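Local atomic coordinates of leucine--trna ligase (Agrobacterium radiobacter, PDB entry 5AH5), a protein that probably joins leucine to its cognate tRNA at the expense of ATP, as a class I leucyl-tRNA synthetase carrying a zinc ion. Residues B[710-724]-B[733-745]. Numbering follows the deposited sequence.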
ATOM      1  N   LEU B 710      34.140   3.628   7.374  1.00 32.05           N
ATOM      2  CA  LEU B 710      33.081   2.661   7.491  1.00 34.93           C
ATOM      3  C   LEU B 710      31.789   3.318   7.981  1.00 35.40           C
ATOM      4  O   LEU B 710      30.723   3.000   7.476  1.00 34.63           O
ATOM      5  CB  LEU B 710      33.534   1.539   8.389  1.00 41.72           C
ATOM      6  CG  LEU B 710      33.021   0.121   8.278  1.00 50.19           C
ATOM      7  CD1 LEU B 710      33.127  -0.424   6.848  1.00 54.81           C
ATOM      8  CD2 LEU B 710      33.814  -0.766   9.262  1.00 51.19           C
ATOM      9  N   LEU B 711      31.904   4.254   8.928  1.00 32.81           N
ATOM     10  CA  LEU B 711      30.796   4.992   9.488  1.00 32.21           C
ATOM     11  C   LEU B 711      30.013   5.741   8.368  1.00 31.24           C
ATOM     12  O   LEU B 711      28.814   5.703   8.342  1.00 29.51           O
ATOM     13  CB  LEU B 711      31.307   6.044  10.503  1.00 35.53           C
ATOM     14  CG  LEU B 711      30.293   6.971  11.174  1.00 37.98           C
ATOM     15  CD1 LEU B 711      29.170   6.147  11.711  1.00 42.05           C
ATOM     16  CD2 LEU B 711      30.910   7.803  12.282  1.00 42.69           C
ATOM     17  N   VAL B 712      30.732   6.427   7.502  1.00 30.14           N
ATOM     18  CA  VAL B 712      30.130   7.194   6.386  1.00 34.36           C
ATOM     19  C   VAL B 712      29.521   6.280   5.310  1.00 36.19           C
ATOM     20  O   VAL B 712      28.507   6.656   4.644  1.00 35.60           O
ATOM     21  CB  VAL B 712      31.173   8.191   5.891  1.00 38.54           C
ATOM     22  CG1 VAL B 712      31.195   8.369   4.393  1.00 48.71           C
ATOM     23  CG2 VAL B 712      30.926   9.504   6.602  1.00 39.59           C
ATOM     24  N   ARG B 713      30.098   5.084   5.136  1.00 31.18           N
ATOM     25  CA  ARG B 713      29.493   4.099   4.264  1.00 30.73           C
ATOM     26  C   ARG B 713      28.138   3.639   4.750  1.00 30.77           C
ATOM     27  O   ARG B 713      27.180   3.576   3.974  1.00 30.63           O
ATOM     28  CB  ARG B 713      30.379   2.933   4.015  1.00 29.46           C
ATOM     29  CG  ARG B 713      31.617   3.307   3.253  1.00 32.04           C
ATOM     30  CD  ARG B 713      32.091   2.136   2.435  1.00 39.22           C
ATOM     31  NE  ARG B 713      33.008   1.289   3.099  1.00 40.31           N
ATOM     32  CZ  ARG B 713      33.278   0.011   2.792  1.00 45.63           C
ATOM     33  NH1 ARG B 713      32.644  -0.707   1.848  1.00 40.29           N
ATOM     34  NH2 ARG B 713      34.208  -0.575   3.517  1.00 45.28           N
ATOM     35  N   LEU B 714      28.020   3.386   6.042  1.00 29.05           N
ATOM     36  CA  LEU B 714      26.728   2.978   6.621  1.00 28.83           C
ATOM     37  C   LEU B 714      25.688   4.133   6.694  1.00 25.03           C
ATOM     38  O   LEU B 714      24.528   3.884   6.715  1.00 24.75           O
ATOM     39  CB  LEU B 714      26.922   2.399   8.042  1.00 29.63           C
ATOM     40  CG  LEU B 714      27.847   1.145   8.063  1.00 31.53           C
ATOM     41  CD1 LEU B 714      28.254   0.785   9.518  1.00 31.75           C
ATOM     42  CD2 LEU B 714      27.197  -0.042   7.369  1.00 29.38           C
ATOM     43  N   LEU B 715      26.157   5.348   6.871  1.00 22.31           N
ATOM     44  CA  LEU B 715      25.365   6.520   7.040  1.00 24.41           C
ATOM     45  C   LEU B 715      24.757   6.983   5.683  1.00 28.18           C
ATOM     46  O   LEU B 715      23.682   7.530   5.688  1.00 26.93           O
ATOM     47  CB  LEU B 715      26.230   7.657   7.622  1.00 23.18           C
ATOM     48  CG  LEU B 715      25.531   8.951   7.868  1.00 25.76           C
ATOM     49  CD1 LEU B 715      24.425   8.818   8.857  1.00 26.69           C
ATOM     50  CD2 LEU B 715      26.506  10.076   8.211  1.00 29.22           C
ATOM     51  N   ALA B 716      25.435   6.661   4.587  1.00 29.77           N
ATOM     52  CA  ALA B 716      25.118   7.136   3.224  1.00 31.93           C
ATOM     53  C   ALA B 716      23.704   6.979   2.746  1.00 29.02           C
ATOM     54  O   ALA B 716      23.251   7.879   2.099  1.00 36.57           O
ATOM     55  CB  ALA B 716      26.053   6.530   2.193  1.00 29.64           C
ATOM     56  N   PRO B 717      23.049   5.836   3.003  1.00 28.32           N
ATOM     57  CA  PRO B 717      21.694   5.672   2.612  1.00 26.52           C
ATOM     58  C   PRO B 717      20.722   6.633   3.305  1.00 29.66           C
ATOM     59  O   PRO B 717      19.677   6.987   2.684  1.00 27.47           O
ATOM     60  CB  PRO B 717      21.375   4.231   2.983  1.00 27.08           C
ATOM     61  CG  PRO B 717      22.662   3.503   2.992  1.00 27.01           C
ATOM     62  CD  PRO B 717      23.654   4.543   3.428  1.00 30.86           C
ATOM     63  N   PHE B 718      21.073   7.058   4.529  1.00 25.75           N
ATOM     64  CA  PHE B 718      20.268   7.918   5.391  1.00 25.25           C
ATOM     65  C   PHE B 718      20.543   9.354   5.162  1.00 25.42           C
ATOM     66  O   PHE B 718      19.614  10.174   5.156  1.00 26.70           O
ATOM     67  CB  PHE B 718      20.506   7.586   6.938  1.00 26.20           C
ATOM     68  CG  PHE B 718      20.297   6.155   7.248  1.00 23.15           C
ATOM     69  CD1 PHE B 718      19.054   5.682   7.500  1.00 23.34           C
ATOM     70  CD2 PHE B 718      21.373   5.274   7.221  1.00 27.99           C
ATOM     71  CE1 PHE B 718      18.846   4.361   7.755  1.00 26.61           C
ATOM     72  CE2 PHE B 718      21.178   3.933   7.457  1.00 24.24           C
ATOM     73  CZ  PHE B 718      19.919   3.480   7.733  1.00 26.71           C
ATOM     74  N   ALA B 719      21.822   9.675   5.072  1.00 24.67           N
ATOM     75  CA  ALA B 719      22.302  11.048   4.922  1.00 26.46           C
ATOM     76  C   ALA B 719      23.313  11.090   3.775  1.00 25.94           C
ATOM     77  O   ALA B 719      24.507  11.355   3.949  1.00 28.66           O
ATOM     78  CB  ALA B 719      22.896  11.603   6.192  1.00 28.38           C
ATOM     79  N   PRO B 720      22.818  10.873   2.546  1.00 28.67           N
ATOM     80  CA  PRO B 720      23.688  10.653   1.376  1.00 29.88           C
ATOM     81  C   PRO B 720      24.570  11.778   0.940  1.00 27.82           C
ATOM     82  O   PRO B 720      25.669  11.526   0.444  1.00 30.29           O
ATOM     83  CB  PRO B 720      22.680  10.269   0.246  1.00 30.00           C
ATOM     84  CG  PRO B 720      21.425  10.899   0.654  1.00 29.07           C
ATOM     85  CD  PRO B 720      21.418  10.644   2.183  1.00 29.68           C
ATOM     86  N   HIS B 721      24.138  13.004   1.142  1.00 27.47           N
ATOM     87  CA  HIS B 721      24.886  14.180   0.680  1.00 28.95           C
ATOM     88  C   HIS B 721      26.098  14.488   1.561  1.00 30.75           C
ATOM     89  O   HIS B 721      27.232  14.690   1.085  1.00 27.55           O
ATOM     90  CB  HIS B 721      23.989  15.459   0.644  1.00 31.94           C
ATOM     91  CG  HIS B 721      22.700  15.286  -0.120  1.00 29.89           C
ATOM     92  ND1 HIS B 721      21.560  14.751   0.445  1.00 27.60           N
ATOM     93  CD2 HIS B 721      22.379  15.610  -1.398  1.00 29.41           C
ATOM     94  CE1 HIS B 721      20.594  14.757  -0.453  1.00 28.15           C
ATOM     95  NE2 HIS B 721      21.079  15.229  -1.591  1.00 28.09           N
ATOM     96  N   ILE B 722      25.824  14.595   2.858  1.00 30.17           N
ATOM     97  CA  ILE B 722      26.879  14.774   3.857  1.00 32.11           C
ATOM     98  C   ILE B 722      27.878  13.628   3.780  1.00 26.41           C
ATOM     99  O   ILE B 722      29.056  13.795   3.979  1.00 25.80           O
ATOM    100  CB  ILE B 722      26.254  14.832   5.282  1.00 38.44           C
ATOM    101  CG1 ILE B 722      25.983  16.293   5.639  1.00 45.06           C
ATOM    102  CG2 ILE B 722      27.146  14.194   6.342  1.00 43.10           C
ATOM    103  CD1 ILE B 722      24.831  16.504   6.627  1.00 45.10           C
ATOM    104  N   SER B 723      27.398  12.452   3.514  1.00 29.06           N
ATOM    105  CA  SER B 723      28.288  11.301   3.395  1.00 29.51           C
ATOM    106  C   SER B 723      29.278  11.408   2.250  1.00 33.88           C
ATOM    107  O   SER B 723      30.446  11.042   2.427  1.00 27.34           O
ATOM    108  CB  SER B 723      27.487  10.033   3.288  1.00 30.47           C
ATOM    109  OG  SER B 723      26.815   9.825   4.515  1.00 30.81           O
ATOM    110  N   GLU B 724      28.816  11.897   1.085  1.00 28.83           N
ATOM    111  CA  GLU B 724      29.693  12.135  -0.029  1.00 28.71           C
ATOM    112  C   GLU B 724      30.663  13.210   0.351  1.00 28.86           C
ATOM    113  O   GLU B 724      31.830  13.102   0.013  1.00 34.39           O
ATOM    114  CB  GLU B 724      28.945  12.572  -1.328  1.00 26.20           C
ATOM    115  CG  GLU B 724      28.046  11.520  -1.944  1.00 28.43           C
ATOM    116  CD  GLU B 724      28.747  10.267  -2.473  1.00 31.63           C
ATOM    117  OE1 GLU B 724      29.980  10.272  -2.487  1.00 30.24           O
ATOM    118  OE2 GLU B 724      28.063   9.227  -2.791  1.00 30.37           O
ATOM    119  N   ASN B 733      38.283   9.332  -3.975  1.00 44.29           N
ATOM    120  CA  ASN B 733      37.996   9.893  -5.303  1.00 52.42           C
ATOM    121  C   ASN B 733      36.671   9.441  -5.869  1.00 46.22           C
ATOM    122  O   ASN B 733      36.090  10.131  -6.696  1.00 59.82           O
ATOM    123  CB  ASN B 733      39.080   9.476  -6.311  1.00 57.82           C
ATOM    124  CG  ASN B 733      40.433  10.076  -6.003  1.00 66.44           C
ATOM    125  OD1 ASN B 733      40.545  11.235  -5.554  1.00 71.71           O
ATOM    126  ND2 ASN B 733      41.483   9.294  -6.250  1.00 68.59           N
ATOM    127  N   SER B 734      36.273   8.237  -5.485  1.00 47.12           N
ATOM    128  CA  SER B 734      35.019   7.608  -5.870  1.00 46.16           C
ATOM    129  C   SER B 734      33.825   8.246  -5.113  1.00 44.63           C
ATOM    130  O   SER B 734      34.006   9.049  -4.208  1.00 42.79           O
ATOM    131  CB  SER B 734      35.097   6.126  -5.536  1.00 45.08           C
ATOM    132  OG  SER B 734      35.187   5.944  -4.105  1.00 49.09           O
ATOM    133  N   LEU B 735      32.613   7.909  -5.528  1.00 45.51           N
ATOM    134  CA  LEU B 735      31.399   8.316  -4.791  1.00 40.96           C
ATOM    135  C   LEU B 735      31.103   7.178  -3.839  1.00 33.99           C
ATOM    136  O   LEU B 735      31.120   6.052  -4.266  1.00 31.42           O
ATOM    137  CB  LEU B 735      30.233   8.525  -5.753  1.00 40.17           C
ATOM    138  CG  LEU B 735      30.332   9.750  -6.685  1.00 39.49           C
ATOM    139  CD1 LEU B 735      29.275   9.687  -7.787  1.00 40.25           C
ATOM    140  CD2 LEU B 735      30.190  11.035  -5.890  1.00 38.04           C
ATOM    141  N   VAL B 736      30.805   7.473  -2.571  1.00 31.37           N
ATOM    142  CA  VAL B 736      30.483   6.412  -1.626  1.00 32.66           C
ATOM    143  C   VAL B 736      29.255   5.694  -2.066  1.00 30.82           C
ATOM    144  O   VAL B 736      29.099   4.506  -1.765  1.00 29.93           O
ATOM    145  CB  VAL B 736      30.040   6.816  -0.160  1.00 40.26           C
ATOM    146  CG1 VAL B 736      30.708   5.898   0.821  1.00 38.06           C
ATOM    147  CG2 VAL B 736      30.150   8.273   0.212  1.00 39.62           C
ATOM    148  N   ALA B 737      28.330   6.420  -2.716  1.00 31.17           N
ATOM    149  CA  ALA B 737      27.097   5.802  -3.223  1.00 30.55           C
ATOM    150  C   ALA B 737      27.386   4.660  -4.200  1.00 28.89           C
ATOM    151  O   ALA B 737      26.572   3.715  -4.278  1.00 33.38           O
ATOM    152  CB  ALA B 737      26.130   6.860  -3.843  1.00 29.76           C
ATOM    153  N   ALA B 738      28.537   4.705  -4.897  1.00 30.43           N
ATOM    154  CA  ALA B 738      28.940   3.629  -5.820  1.00 31.70           C
ATOM    155  C   ALA B 738      29.868   2.606  -5.191  1.00 35.25           C
ATOM    156  O   ALA B 738      30.295   1.716  -5.878  1.00 39.28           O
ATOM    157  CB  ALA B 738      29.623   4.189  -7.050  1.00 34.59           C
ATOM    158  N   GLU B 739      30.119   2.679  -3.899  1.00 33.12           N
ATOM    159  CA  GLU B 739      31.094   1.781  -3.251  1.00 35.25           C
ATOM    160  C   GLU B 739      30.303   0.539  -2.855  1.00 34.60           C
ATOM    161  O   GLU B 739      29.171   0.660  -2.453  1.00 40.61           O
ATOM    162  CB  GLU B 739      31.724   2.511  -2.076  1.00 36.70           C
ATOM    163  CG  GLU B 739      32.924   1.852  -1.438  1.00 48.43           C
ATOM    164  CD  GLU B 739      34.171   1.798  -2.324  1.00 44.94           C
ATOM    165  OE1 GLU B 739      34.487   2.753  -3.058  1.00 38.00           O
ATOM    166  OE2 GLU B 739      34.875   0.776  -2.222  1.00 63.69           O
ATOM    167  N   PRO B 740      30.853  -0.676  -3.051  1.00 33.52           N
ATOM    168  CA  PRO B 740      30.192  -1.855  -2.489  1.00 34.03           C
ATOM    169  C   PRO B 740      29.849  -1.691  -0.980  1.00 33.41           C
ATOM    170  O   PRO B 740      30.608  -1.067  -0.212  1.00 34.43           O
ATOM    171  CB  PRO B 740      31.185  -3.018  -2.725  1.00 38.37           C
ATOM    172  CG  PRO B 740      32.258  -2.470  -3.575  1.00 42.59           C
ATOM    173  CD  PRO B 740      32.190  -0.959  -3.584  1.00 40.40           C
ATOM    174  N   TRP B 741      28.693  -2.214  -0.591  1.00 30.03           N
ATOM    175  CA  TRP B 741      28.216  -2.079   0.762  1.00 32.95           C
ATOM    176  C   TRP B 741      29.169  -2.893   1.688  1.00 37.88           C
ATOM    177  O   TRP B 741      29.648  -3.943   1.297  1.00 34.63           O
ATOM    178  CB  TRP B 741      26.838  -2.650   0.851  1.00 30.16           C
ATOM    179  CG  TRP B 741      26.168  -2.557   2.198  1.00 30.53           C
ATOM    180  CD1 TRP B 741      25.824  -3.601   3.005  1.00 27.98           C
ATOM    181  CD2 TRP B 741      25.627  -1.368   2.824  1.00 30.85           C
ATOM    182  NE1 TRP B 741      25.165  -3.134   4.114  1.00 31.67           N
ATOM    183  CE2 TRP B 741      25.068  -1.767   4.048  1.00 30.44           C
ATOM    184  CE3 TRP B 741      25.657  -0.004   2.514  1.00 29.28           C
ATOM    185  CZ2 TRP B 741      24.470  -0.853   4.941  1.00 31.34           C
ATOM    186  CZ3 TRP B 741      25.087   0.916   3.423  1.00 30.98           C
ATOM    187  CH2 TRP B 741      24.500   0.476   4.616  1.00 29.85           C
ATOM    188  N   PRO B 742      29.412  -2.416   2.915  1.00 35.85           N
ATOM    189  CA  PRO B 742      30.307  -3.202   3.763  1.00 36.64           C
ATOM    190  C   PRO B 742      29.760  -4.566   4.091  1.00 36.65           C
ATOM    191  O   PRO B 742      28.514  -4.761   4.225  1.00 41.36           O
ATOM    192  CB  PRO B 742      30.393  -2.383   5.046  1.00 36.64           C
ATOM    193  CG  PRO B 742      29.937  -1.028   4.688  1.00 35.43           C
ATOM    194  CD  PRO B 742      28.976  -1.179   3.559  1.00 34.69           C
ATOM    195  N   THR B 743      30.681  -5.496   4.282  1.00 39.02           N
ATOM    196  CA  THR B 743      30.364  -6.848   4.742  1.00 49.94           C
ATOM    197  C   THR B 743      31.063  -7.152   6.077  1.00 47.46           C
ATOM    198  O   THR B 743      32.157  -6.677   6.323  1.00 36.50           O
ATOM    199  CB  THR B 743      30.791  -7.879   3.683  1.00 51.62           C
ATOM    200  OG1 THR B 743      32.193  -7.769   3.466  1.00 56.18           O
ATOM    201  CG2 THR B 743      30.075  -7.590   2.335  1.00 54.76           C
ATOM    202  N   ILE B 744      30.421  -7.967   6.907  1.00 45.52           N
ATOM    203  CA  ILE B 744      30.997  -8.367   8.173  1.00 46.53           C
ATOM    204  C   ILE B 744      32.326  -9.127   7.949  1.00 45.68           C
ATOM    205  O   ILE B 744      32.377 -10.070   7.185  1.00 41.22           O
ATOM    206  CB  ILE B 744      30.020  -9.208   8.970  1.00 46.01           C
ATOM    207  CG1 ILE B 744      28.889  -8.328   9.489  1.00 45.02           C
ATOM    208  CG2 ILE B 744      30.726  -9.842  10.173  1.00 48.09           C
ATOM    209  CD1 ILE B 744      27.699  -9.114  10.009  1.00 46.48           C
ATOM    210  N   ASN B 745      33.412  -8.623   8.531  1.00 46.14           N
ATOM    211  CA  ASN B 745      34.660  -9.385   8.613  1.00 47.09           C
ATOM    212  C   ASN B 745      34.568 -10.295   9.845  1.00 44.08           C
ATOM    213  O   ASN B 745      34.627  -9.802  10.969  1.00 34.45           O
ATOM    214  CB  ASN B 745      35.849  -8.447   8.679  1.00 46.59           C
ATOM    215  CG  ASN B 745      37.165  -9.202   8.632  1.00 49.04           C
ATOM    216  OD1 ASN B 745      37.385 -10.185   9.372  1.00 57.45           O
ATOM    217  ND2 ASN B 745      38.034  -8.762   7.770  1.00 44.57           N
TER
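Val-736 is the bump that lodges between the two helices of segment 710-724. Its CG1 packs on Arg-713 CG at 3.7 Å, while Val-736 CG2 lies against the Ser-723 carbonyl, 3.6 Å from its O, and also faces Val-712 CG1. Its position is set through the backbone beside it: the Glu-724 carboxylate takes Val-736 N on OE1 (2.9 Å) and Ala-737 N on OE2 (2.8 Å), both on the syn side, so one carboxylate grips the two N-H groups at the start of the 3-10 segment 736-738. A bend at chi2 (-65°) folds the Glu-724 chain back to them, and Trp-16 adds a further bond to OE2.

Farther along, Pro-742 is the second bump. Its CB rests on Leu-710 CD1, its CG lies over one face of the Arg-713 guanidinium, offset toward the rim, and Leu-714 CD2 meets the same CG from the helix. Arg-713 NH1 reaches Pro-740 O at 2.9 Å, the oxygen lying almost in the guanidinium plane although the hydrogen bond is bent, with an N-H...O angle of 132°; NH2 makes a salt bridge to Glu-644 and a hydrogen bond to Ile-643 O. Between the prolines, Trp-741 swings its indole back to the helix, with CG anti to the backbone N (chi1 -178°). There the indole crosses the Leu-714 side chain at about a right angle, Trp-741 CZ2 lying 3.7 Å from Leu-714 CD2, and CZ3 touches Pro-717 CG, while NE1 bonds to Thr-670 of helix 653-674.

The loop thus closes over the helical pair of the anticodon-binding domain by alternating apolar plugs with polar clasps. Buried Glu-724 and Arg-713 meet backbone N-H and C=O groups within apolar packing, consistent with one definite loop path.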